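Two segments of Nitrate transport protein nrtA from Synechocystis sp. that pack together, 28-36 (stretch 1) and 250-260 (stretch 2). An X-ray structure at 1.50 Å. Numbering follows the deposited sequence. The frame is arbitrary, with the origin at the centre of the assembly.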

# COMPACT_ATOMS: atom_id res chain seq x y z
N ASN A 28 -1.80 -16.83 -25.52
CA ASN A 28 -3.03 -17.57 -25.94
C ASN A 28 -4.07 -17.54 -24.81
O ASN A 28 -4.06 -16.66 -23.93
CB ASN A 28 -2.68 -19.03 -26.33
CG ASN A 28 -2.65 -19.27 -27.86
OD1 ASN A 28 -3.68 -19.18 -28.55
ND2 ASN A 28 -1.47 -19.60 -28.39
N ALA A 29 -4.96 -18.52 -24.83
CA ALA A 29 -6.04 -18.62 -23.84
C ALA A 29 -5.57 -19.01 -22.46
O ALA A 29 -4.67 -19.83 -22.30
CB ALA A 29 -7.11 -19.61 -24.33
N PRO A 30 -6.18 -18.40 -21.43
CA PRO A 30 -5.77 -18.75 -20.07
C PRO A 30 -5.95 -20.24 -19.81
O PRO A 30 -6.91 -20.85 -20.31
CB PRO A 30 -6.68 -17.89 -19.20
CG PRO A 30 -7.87 -17.62 -20.04
CD PRO A 30 -7.24 -17.38 -21.42
N GLU A 31 -5.05 -20.82 -19.02
CA GLU A 31 -5.09 -22.23 -18.66
C GLU A 31 -6.27 -22.50 -17.71
O GLU A 31 -6.82 -23.61 -17.67
CB GLU A 31 -3.77 -22.65 -17.99
CG GLU A 31 -2.49 -22.43 -18.82
CD GLU A 31 -1.92 -21.01 -18.69
OE1 GLU A 31 -2.60 -20.15 -18.07
OE2 GLU A 31 -0.81 -20.76 -19.21
N VAL A 32 -6.64 -21.48 -16.95
CA VAL A 32 -7.75 -21.56 -16.01
C VAL A 32 -8.53 -20.28 -16.16
O VAL A 32 -7.98 -19.26 -16.55
CB VAL A 32 -7.27 -21.70 -14.56
CG1 VAL A 32 -8.45 -21.64 -13.62
CG2 VAL A 32 -6.52 -23.01 -14.37
N THR A 33 -9.83 -20.35 -15.85
CA THR A 33 -10.71 -19.21 -15.98
C THR A 33 -11.05 -18.56 -14.65
O THR A 33 -11.85 -17.63 -14.60
CB THR A 33 -12.03 -19.60 -16.67
OG1 THR A 33 -12.68 -20.62 -15.91
CG2 THR A 33 -11.75 -20.11 -18.08
N THR A 34 -10.44 -19.06 -13.58
CA THR A 34 -10.68 -18.51 -12.25
C THR A 34 -9.37 -18.30 -11.50
O THR A 34 -8.34 -18.86 -11.86
CB THR A 34 -11.55 -19.47 -11.38
OG1 THR A 34 -11.99 -18.80 -10.19
CG2 THR A 34 -10.78 -20.71 -11.00
N ALA A 35 -9.44 -17.46 -10.48
CA ALA A 35 -8.30 -17.18 -9.59
C ALA A 35 -8.99 -16.60 -8.36
O ALA A 35 -10.08 -16.05 -8.47
CB ALA A 35 -7.35 -16.14 -10.22
N LYS A 36 -8.38 -16.78 -7.19
CA LYS A 36 -8.94 -16.23 -5.96
C LYS A 36 -8.00 -15.10 -5.54
O LYS A 36 -6.85 -15.36 -5.18
CB LYS A 36 -9.02 -17.30 -4.85
CG LYS A 36 -10.05 -18.41 -5.16
CD LYS A 36 -10.69 -18.96 -3.88
CE LYS A 36 -9.83 -19.91 -3.15
NZ LYS A 36 -10.39 -20.12 -1.77
N ASP A 250 3.68 -19.56 -12.41
CA ASP A 250 4.57 -20.42 -13.21
C ASP A 250 3.76 -21.52 -13.89
O ASP A 250 4.12 -21.96 -14.98
CB ASP A 250 5.64 -21.09 -12.34
CG ASP A 250 6.71 -20.11 -11.81
OD1 ASP A 250 6.78 -18.95 -12.25
OD2 ASP A 250 7.51 -20.56 -10.95
N GLN A 251 2.69 -21.98 -13.24
CA GLN A 251 1.86 -23.03 -13.83
C GLN A 251 0.86 -22.51 -14.85
O GLN A 251 0.54 -23.21 -15.83
CB GLN A 251 1.07 -23.74 -12.74
CG GLN A 251 1.85 -24.83 -12.06
CD GLN A 251 1.10 -25.43 -10.89
OE1 GLN A 251 -0.07 -25.79 -11.02
NE2 GLN A 251 1.76 -25.55 -9.75
N ASN A 252 0.39 -21.30 -14.61
CA ASN A 252 -0.62 -20.64 -15.45
C ASN A 252 -0.14 -19.30 -16.03
O ASN A 252 -0.75 -18.26 -15.77
CB ASN A 252 -1.88 -20.41 -14.61
CG ASN A 252 -2.38 -21.68 -13.97
OD1 ASN A 252 -2.81 -22.61 -14.65
ND2 ASN A 252 -2.32 -21.74 -12.65
N PRO A 253 0.93 -19.31 -16.84
CA PRO A 253 1.43 -18.06 -17.40
C PRO A 253 0.48 -17.27 -18.28
O PRO A 253 0.49 -16.04 -18.27
CB PRO A 253 2.73 -18.47 -18.09
CG PRO A 253 2.47 -19.90 -18.49
CD PRO A 253 1.68 -20.48 -17.33
N LYS A 254 -0.36 -17.97 -19.03
CA LYS A 254 -1.29 -17.26 -19.88
C LYS A 254 -2.41 -16.60 -19.06
O LYS A 254 -2.84 -15.49 -19.37
CB LYS A 254 -1.87 -18.22 -20.93
CG LYS A 254 -0.83 -18.78 -21.89
CD LYS A 254 -1.36 -20.01 -22.62
CE LYS A 254 -0.27 -20.67 -23.47
NZ LYS A 254 -0.74 -22.00 -23.99
N ALA A 255 -2.88 -17.29 -18.02
CA ALA A 255 -3.92 -16.72 -17.15
C ALA A 255 -3.32 -15.56 -16.36
O ALA A 255 -3.98 -14.55 -16.14
CB ALA A 255 -4.46 -17.78 -16.19
N ALA A 256 -2.06 -15.67 -15.95
CA ALA A 256 -1.44 -14.56 -15.21
C ALA A 256 -1.32 -13.32 -16.11
O ALA A 256 -1.47 -12.19 -15.65
CB ALA A 256 -0.07 -14.97 -14.68
N LYS A 257 -1.08 -13.53 -17.41
CA LYS A 257 -0.98 -12.39 -18.32
C LYS A 257 -2.37 -11.78 -18.51
O LYS A 257 -2.54 -10.55 -18.54
CB LYS A 257 -0.40 -12.84 -19.68
CG LYS A 257 -0.21 -11.68 -20.65
CD LYS A 257 0.35 -12.17 -22.00
CE LYS A 257 0.86 -11.02 -22.85
NZ LYS A 257 1.41 -11.55 -24.16
N ALA A 258 -3.38 -12.65 -18.58
CA ALA A 258 -4.75 -12.19 -18.74
C ALA A 258 -5.21 -11.38 -17.52
O ALA A 258 -5.82 -10.32 -17.67
CB ALA A 258 -5.67 -13.40 -18.99
N LEU A 259 -4.90 -11.86 -16.31
CA LEU A 259 -5.26 -11.11 -15.09
C LEU A 259 -4.56 -9.75 -15.08
O LEU A 259 -5.17 -8.74 -14.71
CB LEU A 259 -4.85 -11.86 -13.82
CG LEU A 259 -5.61 -13.10 -13.40
CD1 LEU A 259 -4.96 -13.59 -12.11
CD2 LEU A 259 -7.10 -12.76 -13.17
N LEU A 260 -3.27 -9.72 -15.44
CA LEU A 260 -2.50 -8.50 -15.43
C LEU A 260 -3.07 -7.48 -16.39
O LEU A 260 -3.20 -6.33 -16.06
CB LEU A 260 -1.03 -8.77 -15.77
CG LEU A 260 0.08 -8.26 -14.85
CD1 LEU A 260 1.38 -8.31 -15.62
CD2 LEU A 260 -0.21 -6.86 -14.27
O HOH W 1 -2.80 -15.04 -22.16

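Stretch 1 runs without regular structure across the start of a helix in stretch 2. The main tie is the carboxylate of Glu31. The CA-to-CB bond of Glu31 points toward stretch 2, and chi1 m with chi2 p folds the chain so that both oxygens reach backbone amides. Lys254 N donates to Glu31 OE2 at 2.8 Å, and Ala255 N donates to Glu31 OE1 at 2.9 Å. The chain breaks from helix at Asn252, so the carbonyls of Asp250 and Gln251 are out of reach of these first-turn amides. A carboxylate suits the site, since it offers two acceptors and a negative charge to the helix N-terminus. Asn252 holds the N-cap position, but its side chain makes no capping bond; its ND2 is hydrogen-bonded to a residue just outside the stretches.

Water 1 makes a second link, donating to Asn28 O at 2.7 Å and to Lys254 O at 2.8 Å. The extended Lys254 side chain passes Ala29, with Lys254 CD 3.3 Å from Ala29 O.

Apolar side chains also meet: Pro30 CB lies 3.7 Å from Ala255 CB, and Ala35 CB 4.0 Å from Leu259 CD1. The short side chain of Ala255 permits close backbone approach, with Pro30 CB 3.6 Å from Ala255 CA. Val32 O is buried without a partner. The contact buries 468 Å².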